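Bacteriorhodopsin (Nanosalina sp., PDB 6EYU) probably acts as a light-driven pump that carries protons inward across the membrane, using bound retinal as its chromophore. Local coordinates at residues A[166-170]-A[215-220]; A[121-127]-A[188-192]. One frame throughout, in Å; residues are numbered along the deposited sequence.

Contact 1 (A[166-170]-A[215-220]). With MUN ([(2~{S})-2,3-bis(oxidanyl)propyl] (~{E})-undec-2-enoate), chain L.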
ATOM      1  N   LEU A 166     -16.189  -3.253 -22.158  1.00 56.85           N
ATOM      2  CA  LEU A 166     -15.059  -3.571 -21.293  1.00 61.56           C
ATOM      3  C   LEU A 166     -15.539  -4.223 -20.002  1.00 59.02           C
ATOM      4  O   LEU A 166     -14.992  -5.237 -19.566  1.00 61.61           O
ATOM      5  CB  LEU A 166     -14.264  -2.305 -20.971  1.00 69.76           C
ATOM      6  CG  LEU A 166     -13.341  -1.804 -22.084  1.00 71.90           C
ATOM      7  CD1 LEU A 166     -13.042  -0.323 -21.903  1.00 76.56           C
ATOM      8  CD2 LEU A 166     -12.055  -2.614 -22.119  1.00 72.85           C
ATOM      9  N   ALA A 167     -16.549  -3.624 -19.380  1.00 55.81           N
ATOM     10  CA  ALA A 167     -17.071  -4.121 -18.113  1.00 55.38           C
ATOM     11  C   ALA A 167     -17.509  -5.575 -18.250  1.00 57.12           C
ATOM     12  O   ALA A 167     -17.216  -6.404 -17.389  1.00 62.07           O
ATOM     13  CB  ALA A 167     -18.235  -3.259 -17.649  1.00 57.12           C
ATOM     14  N   GLY A 168     -18.143  -5.895 -19.373  1.00 55.28           N
ATOM     15  CA  GLY A 168     -18.487  -7.275 -19.693  1.00 56.29           C
ATOM     16  C   GLY A 168     -17.256  -8.149 -19.835  1.00 56.72           C
ATOM     17  O   GLY A 168     -17.127  -9.172 -19.163  1.00 57.05           O
ATOM     18  N   TYR A 169     -16.407  -7.803 -20.797  1.00 59.91           N
ATOM     19  CA  TYR A 169     -15.123  -8.469 -20.973  1.00 63.74           C
ATOM     20  C   TYR A 169     -14.495  -8.837 -19.631  1.00 66.64           C
ATOM     21  O   TYR A 169     -14.178 -10.001 -19.385  1.00 69.48           O
ATOM     22  CB  TYR A 169     -14.176  -7.568 -21.770  1.00 66.76           C
ATOM     23  CG  TYR A 169     -12.875  -8.231 -22.162  1.00 66.03           C
ATOM     24  CD1 TYR A 169     -12.777  -8.950 -23.346  1.00 63.94           C
ATOM     25  CD2 TYR A 169     -11.700  -7.935 -21.483  1.00 64.33           C
ATOM     26  CE1 TYR A 169     -11.561  -9.429 -23.795  1.00 67.90           C
ATOM     27  CE2 TYR A 169     -10.484  -8.436 -21.906  1.00 65.35           C
ATOM     28  CZ  TYR A 169     -10.421  -9.190 -23.058  1.00 68.70           C
ATOM     29  OH  TYR A 169      -9.213  -9.699 -23.478  1.00 65.30           O
ATOM     30  N   ILE A 170     -14.273  -7.837 -18.783  1.00 70.70           N
ATOM     31  CA  ILE A 170     -13.442  -8.013 -17.596  1.00 69.83           C
ATOM     32  C   ILE A 170     -14.207  -8.742 -16.495  1.00 65.62           C
ATOM     33  O   ILE A 170     -13.652  -9.600 -15.807  1.00 72.15           O
ATOM     34  CB  ILE A 170     -12.942  -6.661 -17.048  1.00 78.05           C
ATOM     35  CG1 ILE A 170     -11.418  -6.674 -16.914  1.00 87.34           C
ATOM     36  CG2 ILE A 170     -13.579  -6.364 -15.699  1.00 83.56           C
ATOM     37  CD1 ILE A 170     -10.689  -6.770 -18.236  1.00 89.07           C
ATOM     38  N   VAL A 215      -3.942  -7.887 -23.558  1.00 64.81           N
ATOM     39  CA  VAL A 215      -5.016  -7.620 -24.509  1.00 66.73           C
ATOM     40  C   VAL A 215      -5.882  -6.458 -24.035  1.00 65.64           C
ATOM     41  O   VAL A 215      -6.305  -5.620 -24.832  1.00 67.13           O
ATOM     42  CB  VAL A 215      -5.911  -8.859 -24.700  1.00 72.48           C
ATOM     43  CG1 VAL A 215      -7.105  -8.522 -25.579  1.00 74.89           C
ATOM     44  CG2 VAL A 215      -5.109 -10.006 -25.295  1.00 70.32           C
ATOM     45  N   TYR A 216      -6.124  -6.402 -22.729  1.00 58.30           N
ATOM     46  CA  TYR A 216      -7.123  -5.498 -22.170  1.00 56.42           C
ATOM     47  C   TYR A 216      -6.662  -4.050 -22.289  1.00 54.42           C
ATOM     48  O   TYR A 216      -7.457  -3.158 -22.587  1.00 59.94           O
ATOM     49  CB  TYR A 216      -7.382  -5.844 -20.702  1.00 59.67           C
ATOM     50  CG  TYR A 216      -8.066  -4.744 -19.921  1.00 57.22           C
ATOM     51  CD1 TYR A 216      -9.395  -4.422 -20.165  1.00 59.35           C
ATOM     52  CD2 TYR A 216      -7.453  -4.178 -18.810  1.00 57.02           C
ATOM     53  CE1 TYR A 216     -10.064  -3.500 -19.383  1.00 62.98           C
ATOM     54  CE2 TYR A 216      -8.114  -3.257 -18.020  1.00 60.32           C
ATOM     55  CZ  TYR A 216      -9.418  -2.918 -18.313  1.00 61.03           C
ATOM     56  OH  TYR A 216     -10.073  -1.988 -17.541  1.00 65.77           O
ATOM     57  N   GLY A 217      -5.363  -3.831 -22.111  1.00 53.97           N
ATOM     58  CA  GLY A 217      -4.792  -2.494 -22.200  1.00 57.28           C
ATOM     59  C   GLY A 217      -5.019  -1.865 -23.561  1.00 57.88           C
ATOM     60  O   GLY A 217      -5.399  -0.698 -23.660  1.00 63.62           O
ATOM     61  N   PHE A 218      -4.768  -2.636 -24.614  1.00 57.65           N
ATOM     62  CA  PHE A 218      -5.065  -2.196 -25.973  1.00 62.47           C
ATOM     63  C   PHE A 218      -6.563  -1.979 -26.147  1.00 61.53           C
ATOM     64  O   PHE A 218      -7.008  -0.880 -26.482  1.00 60.67           O
ATOM     65  CB  PHE A 218      -4.568  -3.230 -26.985  1.00 64.65           C
ATOM     66  CG  PHE A 218      -3.073  -3.298 -27.096  1.00 65.68           C
ATOM     67  CD1 PHE A 218      -2.353  -2.220 -27.583  1.00 69.05           C
ATOM     68  CD2 PHE A 218      -2.379  -4.391 -26.603  1.00 65.20           C
ATOM     69  CE1 PHE A 218      -0.973  -2.251 -27.628  1.00 67.46           C
ATOM     70  CE2 PHE A 218      -0.998  -4.427 -26.639  1.00 65.65           C
ATOM     71  CZ  PHE A 218      -0.293  -3.355 -27.152  1.00 67.45           C
ATOM     72  N   LEU A 219      -7.341  -2.992 -25.778  1.00 60.00           N
ATOM     73  CA  LEU A 219      -8.789  -2.957 -25.943  1.00 61.94           C
ATOM     74  C   LEU A 219      -9.367  -1.685 -25.329  1.00 61.23           C
ATOM     75  O   LEU A 219     -10.210  -1.022 -25.932  1.00 63.39           O
ATOM     76  CB  LEU A 219      -9.417  -4.185 -25.281  1.00 65.60           C
ATOM     77  CG  LEU A 219     -10.710  -4.725 -25.898  1.00 65.74           C
ATOM     78  CD1 LEU A 219     -11.838  -4.675 -24.880  1.00 74.25           C
ATOM     79  CD2 LEU A 219     -11.084  -3.960 -27.158  1.00 67.66           C
ATOM     80  N   ASP A 220      -8.864  -1.322 -24.154  1.00 58.30           N
ATOM     81  CA  ASP A 220      -9.416  -0.208 -23.393  1.00 60.48           C
ATOM     82  C   ASP A 220      -9.140   1.113 -24.101  1.00 58.72           C
ATOM     83  O   ASP A 220     -10.027   1.957 -24.232  1.00 58.37           O
ATOM     84  CB  ASP A 220      -8.815  -0.179 -21.986  1.00 63.00           C
ATOM     85  CG  ASP A 220      -9.256   1.031 -21.187  1.00 65.54           C
ATOM     86  OD1 ASP A 220     -10.465   1.347 -21.204  1.00 65.61           O
ATOM     87  OD2 ASP A 220      -8.412   1.615 -20.476  1.00 62.46           O
TER
HETATM   88  CAR MUN L 309       1.923  -8.363 -27.333  1.00106.78           C
HETATM   89  CAQ MUN L 309       0.748  -7.894 -28.191  1.00116.15           C
HETATM   90  CAP MUN L 309      -0.559  -8.417 -27.593  1.00111.13           C
HETATM   91  CAO MUN L 309      -1.627  -8.486 -28.686  1.00106.11           C
HETATM   92  CAN MUN L 309      -2.930  -7.882 -28.164  1.00 94.18           C
HETATM   93  CAM MUN L 309      -3.305  -6.669 -29.017  1.00 96.51           C
HETATM   94  CAK MUN L 309      -4.693  -6.881 -29.622  1.00 96.97           C
HETATM   95  CAH MUN L 309      -5.730  -6.149 -28.768  1.00 90.84           C
HETATM   96  CAF MUN L 309      -6.926  -5.746 -29.634  1.00 77.12           C
HETATM   97  CAC MUN L 309      -7.105  -4.240 -29.842  1.00 86.16           C
HETATM   98  CAA MUN L 309      -8.354  -3.835 -30.629  1.00100.83           C
HETATM   99  OAD MUN L 309      -8.872  -4.610 -31.432  1.00124.32           O
HETATM  100  OAB MUN L 309      -8.709  -2.527 -30.505  1.00115.85           O
HETATM  101  CAE MUN L 309      -9.372  -2.099 -31.698  1.00116.41           C
HETATM  102  CAG MUN L 309     -10.879  -2.014 -31.444  1.00111.62           C
HETATM  103  OAJ MUN L 309     -11.114  -1.692 -30.071  1.00120.58           O
HETATM  104  CAI MUN L 309     -11.485  -0.928 -32.335  1.00104.00           C
HETATM  105  OAL MUN L 309     -10.684   0.253 -32.259  1.00 94.60           O

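Contact 2 (A[121-127]-A[188-192])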
ATOM      1  N   ALA A 121      -6.415 -18.162   2.282  1.00 60.08           N
ATOM      2  CA  ALA A 121      -6.891 -19.522   2.064  1.00 59.07           C
ATOM      3  C   ALA A 121      -5.717 -20.483   1.915  1.00 58.33           C
ATOM      4  O   ALA A 121      -5.608 -21.462   2.654  1.00 59.56           O
ATOM      5  CB  ALA A 121      -7.782 -19.579   0.833  1.00 61.81           C
ATOM      6  N   GLN A 122      -4.805 -20.165   1.001  1.00 59.78           N
ATOM      7  CA  GLN A 122      -3.628 -20.997   0.779  1.00 64.23           C
ATOM      8  C   GLN A 122      -2.799 -21.105   2.053  1.00 62.22           C
ATOM      9  O   GLN A 122      -2.344 -22.189   2.419  1.00 62.59           O
ATOM     10  CB  GLN A 122      -2.770 -20.426  -0.351  1.00 66.06           C
ATOM     11  CG  GLN A 122      -1.641 -21.347  -0.788  1.00 67.84           C
ATOM     12  CD  GLN A 122      -0.752 -20.722  -1.845  1.00 69.65           C
ATOM     13  OE1 GLN A 122      -1.223 -20.310  -2.905  1.00 73.34           O
ATOM     14  NE2 GLN A 122       0.547 -20.678  -1.574  1.00 68.48           N
ATOM     15  N   ALA A 123      -2.568 -19.968   2.701  1.00 61.06           N
ATOM     16  CA  ALA A 123      -1.684 -19.914   3.860  1.00 62.03           C
ATOM     17  C   ALA A 123      -2.305 -20.650   5.043  1.00 62.76           C
ATOM     18  O   ALA A 123      -1.595 -21.228   5.866  1.00 66.87           O
ATOM     19  CB  ALA A 123      -1.390 -18.469   4.230  1.00 62.87           C
ATOM     20  N   GLN A 124      -3.634 -20.681   5.087  1.00 62.47           N
ATOM     21  CA  GLN A 124      -4.348 -21.287   6.205  1.00 66.10           C
ATOM     22  C   GLN A 124      -4.656 -22.755   5.926  1.00 65.81           C
ATOM     23  O   GLN A 124      -5.050 -23.496   6.827  1.00 64.13           O
ATOM     24  CB  GLN A 124      -5.650 -20.531   6.478  1.00 69.50           C
ATOM     25  CG  GLN A 124      -5.454 -19.176   7.139  1.00 74.32           C
ATOM     26  CD  GLN A 124      -6.767 -18.497   7.476  1.00 72.72           C
ATOM     27  OE1 GLN A 124      -7.804 -19.150   7.593  1.00 76.72           O
ATOM     28  NE2 GLN A 124      -6.729 -17.178   7.627  1.00 72.68           N
ATOM     29  N   GLY A 125      -4.582 -23.142   4.656  1.00 62.71           N
ATOM     30  CA  GLY A 125      -5.127 -24.419   4.212  1.00 61.42           C
ATOM     31  C   GLY A 125      -6.614 -24.529   4.489  1.00 60.56           C
ATOM     32  O   GLY A 125      -7.126 -25.613   4.767  1.00 60.85           O
ATOM     33  N   SER A 126      -7.310 -23.401   4.398  1.00 59.62           N
ATOM     34  CA  SER A 126      -8.733 -23.347   4.714  1.00 64.70           C
ATOM     35  C   SER A 126      -9.497 -22.632   3.606  1.00 66.05           C
ATOM     36  O   SER A 126      -9.025 -21.635   3.059  1.00 62.56           O
ATOM     37  CB  SER A 126      -8.952 -22.622   6.044  1.00 66.30           C
ATOM     38  OG  SER A 126     -10.329 -22.575   6.377  1.00 73.80           O
ATOM     39  N   ILE A 127     -10.698 -23.118   3.308  1.00 67.31           N
ATOM     40  CA  ILE A 127     -11.466 -22.611   2.178  1.00 63.44           C
ATOM     41  C   ILE A 127     -12.343 -21.434   2.594  1.00 64.78           C
ATOM     42  O   ILE A 127     -13.008 -20.821   1.760  1.00 67.07           O
ATOM     43  CB  ILE A 127     -12.365 -23.704   1.570  1.00 62.32           C
ATOM     44  CG1 ILE A 127     -12.788 -23.313   0.152  1.00 62.89           C
ATOM     45  CG2 ILE A 127     -13.594 -23.924   2.440  1.00 60.67           C
ATOM     46  CD1 ILE A 127     -11.654 -23.326  -0.848  1.00 64.11           C
ATOM     47  N   ALA A 188      -1.441 -27.136  -2.092  1.00 72.93           N
ATOM     48  CA  ALA A 188      -1.342 -26.014  -1.166  1.00 71.30           C
ATOM     49  C   ALA A 188      -2.685 -25.304  -1.023  1.00 77.44           C
ATOM     50  O   ALA A 188      -3.020 -24.813   0.055  1.00 81.00           O
ATOM     51  CB  ALA A 188      -0.276 -25.037  -1.635  1.00 73.05           C
ATOM     52  N   LEU A 189      -3.405 -25.167  -2.132  1.00 81.38           N
ATOM     53  CA  LEU A 189      -4.659 -24.417  -2.130  1.00 83.19           C
ATOM     54  C   LEU A 189      -5.867 -25.343  -2.021  1.00 77.90           C
ATOM     55  O   LEU A 189      -5.920 -26.385  -2.673  1.00 77.22           O
ATOM     56  CB  LEU A 189      -4.771 -23.538  -3.381  1.00 80.58           C
ATOM     57  CG  LEU A 189      -4.466 -24.178  -4.736  1.00 75.23           C
ATOM     58  CD1 LEU A 189      -5.748 -24.639  -5.413  1.00 93.44           C
ATOM     59  CD2 LEU A 189      -3.720 -23.194  -5.625  1.00 74.55           C
ATOM     60  N   PRO A 190      -6.816 -24.984  -1.142  1.00 78.24           N
ATOM     61  CA  PRO A 190      -7.596 -25.959  -0.383  1.00 82.84           C
ATOM     62  C   PRO A 190      -8.957 -26.253  -1.008  1.00 87.23           C
ATOM     63  O   PRO A 190      -9.921 -26.522  -0.291  1.00 91.30           O
ATOM     64  CB  PRO A 190      -7.781 -25.273   0.970  1.00 86.14           C
ATOM     65  CG  PRO A 190      -7.770 -23.821   0.649  1.00 82.93           C
ATOM     66  CD  PRO A 190      -6.798 -23.665  -0.486  1.00 80.36           C
ATOM     67  N   GLY A 191      -9.029 -26.214  -2.334  1.00 89.93           N
ATOM     68  CA  GLY A 191     -10.185 -26.740  -3.051  1.00 94.20           C
ATOM     69  C   GLY A 191     -10.467 -28.185  -2.687  1.00 92.77           C
ATOM     70  O   GLY A 191      -9.551 -28.947  -2.378  1.00 88.68           O
ATOM     71  N   SER A 192     -11.742 -28.558  -2.705  1.00 91.85           N
ATOM     72  CA  SER A 192     -12.131 -29.959  -2.586  1.00 97.36           C
ATOM     73  C   SER A 192     -11.763 -30.731  -3.850  1.00101.21           C
ATOM     74  O   SER A 192     -11.716 -31.961  -3.845  1.00112.54           O
ATOM     75  CB  SER A 192     -13.634 -30.074  -2.324  1.00100.34           C
ATOM     76  OG  SER A 192     -14.382 -29.550  -3.408  1.00101.49           O
TER
HETATM   77  O   HOH W   1      -2.333 -25.067   2.871  1.00 85.00           O

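Contact 1 (A[166-170]-A[215-220])
I170 sets its terminal methyl against the ring of Y216: CD1 lies over one face, 3.6 Å from the ring centroid and displaced toward the CD1–CE1 rim, a CH-pi contact. L166 meets the same ring obliquely with its CD2, 3.5 Å from Y216 CE1, so two aliphatic branches from successive turns of one helix confine the aromatic group. That methyl also abuts L219, CD2 of L166 coming to 3.5 Å from CD1 of L219 as the two leucines slide past each other in opposite directions. The second branch of L166 is directed differently: its CD1 stands beside the D220 carboxylate, at OD1. Y169, with CG anti to the backbone N (chi1 -173°), carries its phenol across to V215, whose CG1 lies 3.2 Å from the tyrosine OH; the two side chains cross at about a right angle.

The interface is largely apolar, and the polar groups at its margins are held by partners beyond it. The hydroxyl of Y169 bonds to the carbonyl O of F211, that of Y216 to the carbonyl O of I84, and D220 is gripped at OD2 by H48 NE2 and at OD1 by T91 OG1. These bonds are likely to limit how far the rings and the carboxylate can turn.

Helices 157-183 and 198-230 run antiparallel here, their local axes 170° apart in direction and 11.4 Å at closest approach, as neighbours in the microbial-rhodopsin bundle. L166 and I170 also pack on helix 72-93, while F218 reaches helix 14-38 and a bound monoacylglycerol.

Contact 2 (A[121-127]-A[188-192])
In Q122 chi1 is -171° and CG stands opposite the backbone N, which lays the start of its extended chain beside A188, CG lying 4.0 Å from A188 CB. I127 uses a comparable first torsion (chi1 -161°), but its second (chi2 69°) folds the branch back, so that CD1 comes to 3.7 Å from the carbonyl O of P190. Between these groups helix 101-124 ends in a Schellman motif: S126 N bonds to A121 O at 3.1 Å and G125 N weakly to Q122 O, with G125, at positive phi, as the C-prime residue.

The ring of P190 seats itself on this turn. Its CG lies 3.5 Å from S126 O and touches A121 CB and I127 CD1, while its CB rests against the peptide carbon of G125. The proline is therefore shared by the last turn of the helix, through A121, and by the residues that follow it, G125 to I127, and W181 of helix 157-183 also touches it. With P190 reduced to an alanine, the loss of CG and CD is likely to open a gap, leaving A121 CB and I127 CD1 without their shared apolar neighbour.

Farther along the Q122 side chain, the amide is hydrogen-bonded at both its oxygen and its nitrogen, NE2 to the carbonyl O of D70 and OE1 to Y74 OH. On another flank of the turn, a second subunit joins through Q124 NE2, which bonds to T60 OG1 of that neighbouring chain. The loop leading to helix 198-230 is thus laid against a helix terminus at a subunit boundary. Q122 O and A188 O lie 3.6 Å apart, and one water bridges them, donating a 2.9 Å hydrogen bond to each.

Overall arrangement
Along the chain the segments of the two contacts alternate: 121-127 comes first, then 166-170, 188-192 and 215-220. Helix 157-183 carries the first half of contact 1 and runs into the loop that supplies the second half of contact 2; this loop then leads into helix 198-230, home of 215-220. The centres of the two contacts lie about 30 Å apart, on opposite sides of the chain's centre, and their nearest atoms about 20 Å apart. Contact 1 joins two helices within the bundle, whereas contact 2 ties the loop between those helices to the end of helix 101-124. Retinal approaches both, about 6 Å from the side chains of I170 and A121.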